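Local coordinates for peptidoglycan D,D-transpeptidase PbpA (Mycobacterium tuberculosis, PDB 3UN7), which probably cross-links peptidoglycan as a membrane-anchored D,D-transpeptidase, acting through an acyl-enzyme, and is probably needed to regulate cell length, at residues 247-252 / 375-380; 319-324 / 426-431; 392-397 / 412-417. All blocks are in the same frame, centred on the assembly; numbering follows the deposited sequence.

How the contacts relate
The three contacts illustrate how chemistry follows position in a penicillin-binding fold. Contact 2 is fully buried, its centre about 5 Å from that of the chain, and sets a helix against the central sheet with alanine methyls. Contact 3, also buried, joins neighbouring strands of that sheet by a ladder of backbone hydrogen bonds; its strand 411-418 pairs in turn with strand 425-431 of contact 2, through Val429 N to Tyr414 O and Val431 N to Ala412 O. Contact 1 lies farther out, is only partly buried, and is a small apolar helix crossing. It still reaches contact 3, where Ser252 OG probably hydrogen-bonds Lys395 NZ (2.7 Å), linking two motifs of the active-site cleft.

Contact 1 of 3, residues 247-252 / 375-380; sequences EAFVKS and VGAEKV
Val250 and Ala377 bring their CA atoms within 4.1 Å on helices 245-251 and 364-379, whose short segments cross at -47° with axes 8.3 Å apart at closest. The crossing belongs to the transpeptidase domain and lies just before Ser252, which opens the SxN motif of the penicillin-binding family. Val250 carries the contact. Its CG1, anti to the carbonyl carbon (chi1 -47°), rests on the backbone of the opposing helix, 3.6 Å from Ala377 N, and the lack of a side chain on Gly376 lets it come so close, at 3.7 Å from Gly376 C. Phe249 contributes from the flank: its CE2 meets the methyl of Ala377 obliquely, and the Phe249 side chain also packs against Val197 and Thr200 of helix 196-205 and Phe257 of helix 254-264. Helix 245-251 then ends in a Schellman motif, with Ser252 at positive phi as its C-prime residue and Cys253 N bonded to Ala248 O. On the more exposed border, Val380 lies across Val250 at about a right angle. Its CG2 meets Val250 CG2 at 4.1 Å, and its CG1 comes to 3.6 Å from Val250 O.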
loop_
_atom_site.group_PDB
_atom_site.type_symbol
_atom_site.label_atom_id
_atom_site.label_comp_id
_atom_site.label_asym_id
_atom_site.label_seq_id
_atom_site.Cartn_x
_atom_site.Cartn_y
_atom_site.Cartn_z
ATOM N N GLU A 247 1.209 7.795 -25.982
ATOM C CA GLU A 247 2.633 7.537 -26.087
ATOM C C GLU A 247 3.388 8.086 -24.868
ATOM O O GLU A 247 4.207 7.378 -24.285
ATOM C CB GLU A 247 3.191 8.099 -27.394
ATOM C CG GLU A 247 4.583 7.592 -27.726
ATOM C CD GLU A 247 5.003 7.884 -29.160
ATOM O OE1 GLU A 247 4.652 8.962 -29.692
ATOM O OE2 GLU A 247 5.692 7.028 -29.752
ATOM N N ALA A 248 3.092 9.327 -24.479
ATOM C CA ALA A 248 3.721 9.948 -23.305
ATOM C C ALA A 248 3.469 9.131 -22.037
ATOM O O ALA A 248 4.364 8.979 -21.195
ATOM C CB ALA A 248 3.223 11.377 -23.111
ATOM N N PHE A 249 2.256 8.606 -21.897
ATOM C CA PHE A 249 1.933 7.796 -20.721
ATOM C C PHE A 249 2.767 6.519 -20.682
ATOM O O PHE A 249 3.397 6.220 -19.670
ATOM C CB PHE A 249 0.438 7.451 -20.671
ATOM C CG PHE A 249 0.017 6.764 -19.403
ATOM C CD1 PHE A 249 -0.490 7.501 -18.342
ATOM C CD2 PHE A 249 0.137 5.375 -19.265
ATOM C CE1 PHE A 249 -0.887 6.874 -17.171
ATOM C CE2 PHE A 249 -0.244 4.737 -18.083
ATOM C CZ PHE A 249 -0.757 5.491 -17.041
ATOM N N VAL A 250 2.771 5.756 -21.773
ATOM C CA VAL A 250 3.477 4.480 -21.747
ATOM C C VAL A 250 4.987 4.678 -21.615
ATOM O O VAL A 250 5.657 3.916 -20.918
ATOM C CB VAL A 250 3.071 3.504 -22.904
ATOM C CG1 VAL A 250 1.556 3.433 -23.027
ATOM C CG2 VAL A 250 3.684 3.906 -24.203
ATOM N N LYS A 251 5.509 5.726 -22.249
ATOM C CA LYS A 251 6.918 6.076 -22.125
ATOM C C LYS A 251 7.199 6.833 -20.829
ATOM O O LYS A 251 8.354 6.953 -20.417
ATOM C CB LYS A 251 7.373 6.888 -23.335
ATOM C CG LYS A 251 7.496 6.057 -24.618
ATOM C CD LYS A 251 8.179 6.854 -25.715
ATOM C CE LYS A 251 9.234 6.010 -26.411
ATOM N NZ LYS A 251 10.110 6.844 -27.283
ATOM N N SER A 252 6.136 7.333 -20.195
ATOM C CA SER A 252 6.206 8.096 -18.944
ATOM C C SER A 252 7.088 9.352 -19.061
ATOM O O SER A 252 7.971 9.597 -18.223
ATOM C CB SER A 252 6.655 7.201 -17.778
ATOM O OG SER A 252 6.352 7.817 -16.531
ATOM N N VAL A 375 -2.005 -1.119 -19.427
ATOM C CA VAL A 375 -1.601 -2.323 -20.185
ATOM C C VAL A 375 -0.430 -1.986 -21.133
ATOM O O VAL A 375 0.548 -2.741 -21.238
ATOM C CB VAL A 375 -2.786 -2.957 -20.957
ATOM C CG1 VAL A 375 -2.296 -3.990 -21.984
ATOM C CG2 VAL A 375 -3.763 -3.614 -19.963
ATOM N N GLY A 376 -0.522 -0.831 -21.788
ATOM C CA GLY A 376 0.551 -0.373 -22.675
ATOM C C GLY A 376 1.849 -0.115 -21.925
ATOM O O GLY A 376 2.916 -0.529 -22.381
ATOM N N ALA A 377 1.766 0.588 -20.792
ATOM C CA ALA A 377 2.950 0.859 -19.959
ATOM C C ALA A 377 3.625 -0.429 -19.464
ATOM O O ALA A 377 4.861 -0.523 -19.442
ATOM C CB ALA A 377 2.580 1.734 -18.785
ATOM N N GLU A 378 2.827 -1.422 -19.072
ATOM C CA GLU A 378 3.409 -2.673 -18.591
ATOM C C GLU A 378 4.284 -3.290 -19.679
ATOM O O GLU A 378 5.384 -3.768 -19.403
ATOM C CB GLU A 378 2.329 -3.662 -18.143
ATOM C CG GLU A 378 2.829 -5.111 -17.958
ATOM C CD GLU A 378 3.628 -5.348 -16.673
ATOM O OE1 GLU A 378 3.870 -4.395 -15.891
ATOM O OE2 GLU A 378 4.016 -6.514 -16.438
ATOM N N LYS A 379 3.798 -3.238 -20.917
ATOM C CA LYS A 379 4.471 -3.873 -22.057
ATOM C C LYS A 379 5.774 -3.186 -22.442
ATOM O O LYS A 379 6.679 -3.814 -22.978
ATOM C CB LYS A 379 3.535 -3.932 -23.255
ATOM C CG LYS A 379 2.502 -5.017 -23.151
ATOM C CD LYS A 379 1.567 -5.013 -24.355
ATOM C CE LYS A 379 0.513 -6.118 -24.253
ATOM N NZ LYS A 379 1.100 -7.466 -24.511
ATOM N N VAL A 380 5.862 -1.896 -22.154
ATOM C CA VAL A 380 7.064 -1.121 -22.415
ATOM C C VAL A 380 8.170 -1.454 -21.403
ATOM O O VAL A 380 9.282 -1.820 -21.794
ATOM C CB VAL A 380 6.726 0.390 -22.446
ATOM C CG1 VAL A 380 7.900 1.258 -21.989
ATOM C CG2 VAL A 380 6.269 0.769 -23.845
#

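Contact 2 of 3, residues 319-324 / 426-431; sequences ANAEIA and AVAVLV
In the alpha/beta transpeptidase domain, helices pack on both faces of a five-stranded antiparallel sheet, and the meeting of Ala321 and Ala324 with Ala426 and Ala428 seats helix 317-328 on strand 425-431, in the middle of that sheet. The segments run at 145° to each other and their axes come within 6.7 Å, a close approach for a helix on a sheet, which the small alanine side chains on both elements permit. Ala428 makes the tightest fit: its CB presses on the helix backbone, 3.4 Å from Ala321 N, and also touches the methyl of Ala321, with 3.7 Å between the two CB atoms. The strand's alternation brings Ala426, two residues earlier, to the same face, where its CB meets the helix one turn further on, 4.3 Å from Ala324 CB. Val427, between them, points the other way and packs on Val453 and Ile454 of helix 446-458, so that this strand is covered by a helix on each face. Asn320 stands at the border of the alanine patch, near Trp413 and Ile415 of strand 411-418. Its ND2 is hydrogen-bonded to Thr194 OG1, next to Ser193, the probable acyl-ester nucleophile, while its CB lies 4.2 Å from Ala428 CB.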
loop_
_atom_site.group_PDB
_atom_site.type_symbol
_atom_site.label_atom_id
_atom_site.label_comp_id
_atom_site.label_asym_id
_atom_site.label_seq_id
_atom_site.Cartn_x
_atom_site.Cartn_y
_atom_site.Cartn_z
ATOM N N ALA A 319 -2.739 3.708 -0.295
ATOM C CA ALA A 319 -3.452 4.647 -1.186
ATOM C C ALA A 319 -3.062 4.446 -2.664
ATOM O O ALA A 319 -3.916 4.511 -3.548
ATOM C CB ALA A 319 -3.224 6.098 -0.742
ATOM N N ASN A 320 -1.781 4.186 -2.936
ATOM C CA ASN A 320 -1.376 3.907 -4.318
ATOM C C ASN A 320 -1.945 2.563 -4.818
ATOM O O ASN A 320 -2.376 2.485 -5.963
ATOM C CB ASN A 320 0.145 4.021 -4.520
ATOM C CG ASN A 320 0.526 4.914 -5.720
ATOM O OD1 ASN A 320 -0.327 5.325 -6.507
ATOM N ND2 ASN A 320 1.821 5.197 -5.864
ATOM N N ALA A 321 -1.973 1.523 -3.978
ATOM C CA ALA A 321 -2.657 0.255 -4.336
ATOM C C ALA A 321 -4.129 0.498 -4.622
ATOM O O ALA A 321 -4.692 -0.111 -5.534
ATOM C CB ALA A 321 -2.516 -0.816 -3.227
ATOM N N GLU A 322 -4.734 1.391 -3.833
ATOM C CA GLU A 322 -6.152 1.741 -3.955
ATOM C C GLU A 322 -6.484 2.426 -5.301
ATOM O O GLU A 322 -7.543 2.172 -5.893
ATOM C CB GLU A 322 -6.565 2.651 -2.784
ATOM C CG GLU A 322 -7.779 2.159 -1.979
ATOM C CD GLU A 322 -8.020 2.962 -0.693
ATOM O OE1 GLU A 322 -7.055 3.128 0.092
ATOM O OE2 GLU A 322 -9.168 3.423 -0.461
ATOM N N ILE A 323 -5.599 3.305 -5.766
ATOM C CA ILE A 323 -5.757 3.913 -7.113
ATOM C C ILE A 323 -5.810 2.819 -8.168
ATOM O O ILE A 323 -6.720 2.790 -9.010
ATOM C CB ILE A 323 -4.633 4.924 -7.427
ATOM C CG1 ILE A 323 -4.782 6.163 -6.547
ATOM C CG2 ILE A 323 -4.658 5.358 -8.900
ATOM C CD1 ILE A 323 -3.503 6.970 -6.420
ATOM N N ALA A 324 -4.854 1.892 -8.101
ATOM C CA ALA A 324 -4.816 0.765 -9.027
ATOM C C ALA A 324 -6.080 -0.122 -8.891
ATOM O O ALA A 324 -6.662 -0.543 -9.897
ATOM C CB ALA A 324 -3.521 -0.056 -8.822
ATOM N N ALA A 426 -4.780 -6.156 -7.036
ATOM C CA ALA A 426 -4.110 -4.901 -7.336
ATOM C C ALA A 426 -2.972 -4.781 -6.335
ATOM O O ALA A 426 -3.132 -5.186 -5.187
ATOM C CB ALA A 426 -5.070 -3.769 -7.182
ATOM N N VAL A 427 -1.839 -4.228 -6.754
ATOM C CA VAL A 427 -0.663 -4.155 -5.889
ATOM C C VAL A 427 -0.025 -2.779 -5.933
ATOM O O VAL A 427 -0.167 -2.040 -6.915
ATOM C CB VAL A 427 0.420 -5.240 -6.218
ATOM C CG1 VAL A 427 -0.172 -6.643 -6.125
ATOM C CG2 VAL A 427 1.066 -5.014 -7.633
ATOM N N ALA A 428 0.646 -2.428 -4.846
ATOM C CA ALA A 428 1.590 -1.316 -4.858
ATOM C C ALA A 428 2.857 -1.778 -4.201
ATOM O O ALA A 428 2.818 -2.391 -3.126
ATOM C CB ALA A 428 1.051 -0.111 -4.129
ATOM N N VAL A 429 3.975 -1.483 -4.855
ATOM C CA VAL A 429 5.296 -1.776 -4.305
ATOM C C VAL A 429 5.991 -0.449 -4.187
ATOM O O VAL A 429 6.052 0.329 -5.157
ATOM C CB VAL A 429 6.102 -2.691 -5.233
ATOM C CG1 VAL A 429 7.515 -2.940 -4.687
ATOM C CG2 VAL A 429 5.364 -3.990 -5.467
ATOM N N LEU A 430 6.474 -0.157 -2.989
ATOM C CA LEU A 430 7.401 0.949 -2.821
ATOM C C LEU A 430 8.744 0.420 -2.329
ATOM O O LEU A 430 8.809 -0.227 -1.272
ATOM C CB LEU A 430 6.847 2.002 -1.850
ATOM C CG LEU A 430 7.955 2.973 -1.422
ATOM C CD1 LEU A 430 8.158 4.101 -2.440
ATOM C CD2 LEU A 430 7.641 3.484 -0.048
ATOM N N VAL A 431 9.804 0.671 -3.112
ATOM C CA VAL A 431 11.163 0.377 -2.692
ATOM C C VAL A 431 11.856 1.703 -2.422
ATOM O O VAL A 431 12.163 2.460 -3.358
ATOM C CB VAL A 431 11.981 -0.398 -3.768
ATOM C CG1 VAL A 431 13.388 -0.624 -3.272
ATOM C CG2 VAL A 431 11.313 -1.738 -4.106
#

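Contact 3 of 3, residues 392-397 / 412-417; sequences IASKTG and AWYIAF
Ala393 lays its methyl over one face of the Phe417 ring in a CH-pi contact, CB standing 3.7 Å from the ring centroid and 18° off the normal. A chi1 of 60° sets Phe417 CG between backbone N and carbonyl carbon, on the side of the sheet Ala393 CB shares. The two strands form an antiparallel hairpin, and 393-399, an outermost strand, carries the family's KTG motif, Lys395-Thr396-Gly397. Ser394, Thr396, Tyr414 and Ala416 point to the opposite face of the sheet from Ala393 and Phe417. There Thr396 CG2 crowds the edge of the Tyr414 ring, a doubtfully short 3.2 Å from CD1, and Ser394 CB approaches CE1 obliquely. From the preceding loop, Ile392 CG2 comes to 3.4 Å from Tyr414 OH, the two side chains crossing at about a right angle. Glu378 OE1 hydrogen-bonds both Tyr414 OH and Ser394 OG. Three pairs supply six backbone bonds, ending in a nearly straight Trp413 N to Gly397 O (2.8 Å, 179°). With every KTG residue paired to strand 411-418, and Thr396 OG1 hydrogen-bonded to Thr441 OG1, the motif's backbone is held beside Ser193, the probable nucleophile, while Lys395 NZ reaches Ser252 OG of the SxN motif.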
loop_
_atom_site.group_PDB
_atom_site.type_symbol
_atom_site.label_atom_id
_atom_site.label_comp_id
_atom_site.label_asym_id
_atom_site.label_seq_id
_atom_site.Cartn_x
_atom_site.Cartn_y
_atom_site.Cartn_z
ATOM N N ILE A 392 -1.050 -7.821 -17.463
ATOM C CA ILE A 392 -0.919 -6.957 -16.290
ATOM C C ILE A 392 -1.042 -5.516 -16.769
ATOM O O ILE A 392 -0.461 -5.164 -17.797
ATOM C CB ILE A 392 0.449 -7.159 -15.593
ATOM C CG1 ILE A 392 0.562 -8.566 -15.013
ATOM C CG2 ILE A 392 0.681 -6.117 -14.485
ATOM C CD1 ILE A 392 1.948 -8.889 -14.446
ATOM N N ALA A 393 -1.820 -4.714 -16.045
ATOM C CA ALA A 393 -1.878 -3.279 -16.248
ATOM C C ALA A 393 -1.022 -2.701 -15.135
ATOM O O ALA A 393 -1.202 -3.066 -13.971
ATOM C CB ALA A 393 -3.316 -2.773 -16.114
ATOM N N SER A 394 -0.111 -1.799 -15.472
ATOM C CA SER A 394 0.787 -1.275 -14.462
ATOM C C SER A 394 1.233 0.153 -14.733
ATOM O O SER A 394 1.001 0.698 -15.811
ATOM C CB SER A 394 2.022 -2.180 -14.363
ATOM O OG SER A 394 2.881 -1.973 -15.480
ATOM N N LYS A 395 1.887 0.745 -13.734
ATOM C CA LYS A 395 2.654 1.967 -13.911
ATOM C C LYS A 395 3.895 1.863 -13.019
ATOM O O LYS A 395 3.764 1.702 -11.805
ATOM C CB LYS A 395 1.830 3.202 -13.536
ATOM C CG LYS A 395 2.523 4.535 -13.882
ATOM C CD LYS A 395 2.468 4.794 -15.390
ATOM C CE LYS A 395 3.256 6.035 -15.808
ATOM N NZ LYS A 395 4.714 5.869 -15.588
ATOM N N THR A 396 5.089 1.947 -13.614
ATOM C CA THR A 396 6.317 1.952 -12.811
ATOM C C THR A 396 6.959 3.325 -12.864
ATOM O O THR A 396 6.982 3.976 -13.915
ATOM C CB THR A 396 7.338 0.815 -13.177
ATOM O OG1 THR A 396 8.422 1.332 -13.944
ATOM C CG2 THR A 396 6.697 -0.305 -13.924
ATOM N N GLY A 397 7.446 3.800 -11.724
ATOM C CA GLY A 397 8.108 5.099 -11.723
ATOM C C GLY A 397 9.066 5.287 -10.568
ATOM O O GLY A 397 9.269 4.383 -9.750
ATOM N N ALA A 412 11.474 3.825 -5.773
ATOM C CA ALA A 412 10.988 3.106 -6.947
ATOM C C ALA A 412 9.622 2.561 -6.599
ATOM O O ALA A 412 9.470 1.889 -5.581
ATOM C CB ALA A 412 11.924 1.980 -7.306
ATOM N N TRP A 413 8.643 2.868 -7.445
ATOM C CA TRP A 413 7.267 2.456 -7.258
ATOM C C TRP A 413 6.842 1.556 -8.406
ATOM O O TRP A 413 7.271 1.752 -9.546
ATOM C CB TRP A 413 6.344 3.661 -7.329
ATOM C CG TRP A 413 6.209 4.550 -6.126
ATOM C CD1 TRP A 413 6.840 5.743 -5.920
ATOM C CD2 TRP A 413 5.303 4.376 -5.022
ATOM N NE1 TRP A 413 6.419 6.306 -4.732
ATOM C CE2 TRP A 413 5.461 5.494 -4.172
ATOM C CE3 TRP A 413 4.384 3.373 -4.666
ATOM C CZ2 TRP A 413 4.740 5.639 -2.971
ATOM C CZ3 TRP A 413 3.653 3.518 -3.461
ATOM C CH2 TRP A 413 3.839 4.644 -2.637
ATOM N N TYR A 414 5.954 0.612 -8.103
ATOM C CA TYR A 414 5.220 -0.143 -9.117
ATOM C C TYR A 414 3.800 -0.266 -8.600
ATOM O O TYR A 414 3.592 -0.717 -7.484
ATOM C CB TYR A 414 5.822 -1.532 -9.266
ATOM C CG TYR A 414 5.210 -2.452 -10.319
ATOM C CD1 TYR A 414 5.478 -2.275 -11.680
ATOM C CD2 TYR A 414 4.426 -3.544 -9.937
ATOM C CE1 TYR A 414 4.959 -3.151 -12.637
ATOM C CE2 TYR A 414 3.906 -4.415 -10.865
ATOM C CZ TYR A 414 4.158 -4.210 -12.210
ATOM O OH TYR A 414 3.634 -5.098 -13.104
ATOM N N ILE A 415 2.825 0.164 -9.391
ATOM C CA ILE A 415 1.426 -0.092 -9.068
ATOM C C ILE A 415 0.797 -0.859 -10.228
ATOM O O ILE A 415 1.143 -0.618 -11.385
ATOM C CB ILE A 415 0.630 1.189 -8.695
ATOM C CG1 ILE A 415 0.602 2.209 -9.846
ATOM C CG2 ILE A 415 1.234 1.843 -7.437
ATOM C CD1 ILE A 415 -0.445 3.318 -9.645
ATOM N N ALA A 416 -0.092 -1.803 -9.918
ATOM C CA ALA A 416 -0.536 -2.736 -10.956
ATOM C C ALA A 416 -1.790 -3.485 -10.585
ATOM O O ALA A 416 -2.173 -3.535 -9.421
ATOM C CB ALA A 416 0.588 -3.729 -11.305
ATOM N N PHE A 417 -2.448 -4.031 -11.599
ATOM C CA PHE A 417 -3.541 -4.965 -11.386
ATOM C C PHE A 417 -3.590 -6.010 -12.493
ATOM O O PHE A 417 -3.032 -5.809 -13.567
ATOM C CB PHE A 417 -4.880 -4.239 -11.173
ATOM C CG PHE A 417 -5.313 -3.376 -12.316
ATOM C CD1 PHE A 417 -6.130 -3.896 -13.320
ATOM C CD2 PHE A 417 -4.953 -2.022 -12.367
ATOM C CE1 PHE A 417 -6.565 -3.081 -14.372
ATOM C CE2 PHE A 417 -5.388 -1.206 -13.413
ATOM C CZ PHE A 417 -6.196 -1.738 -14.416
#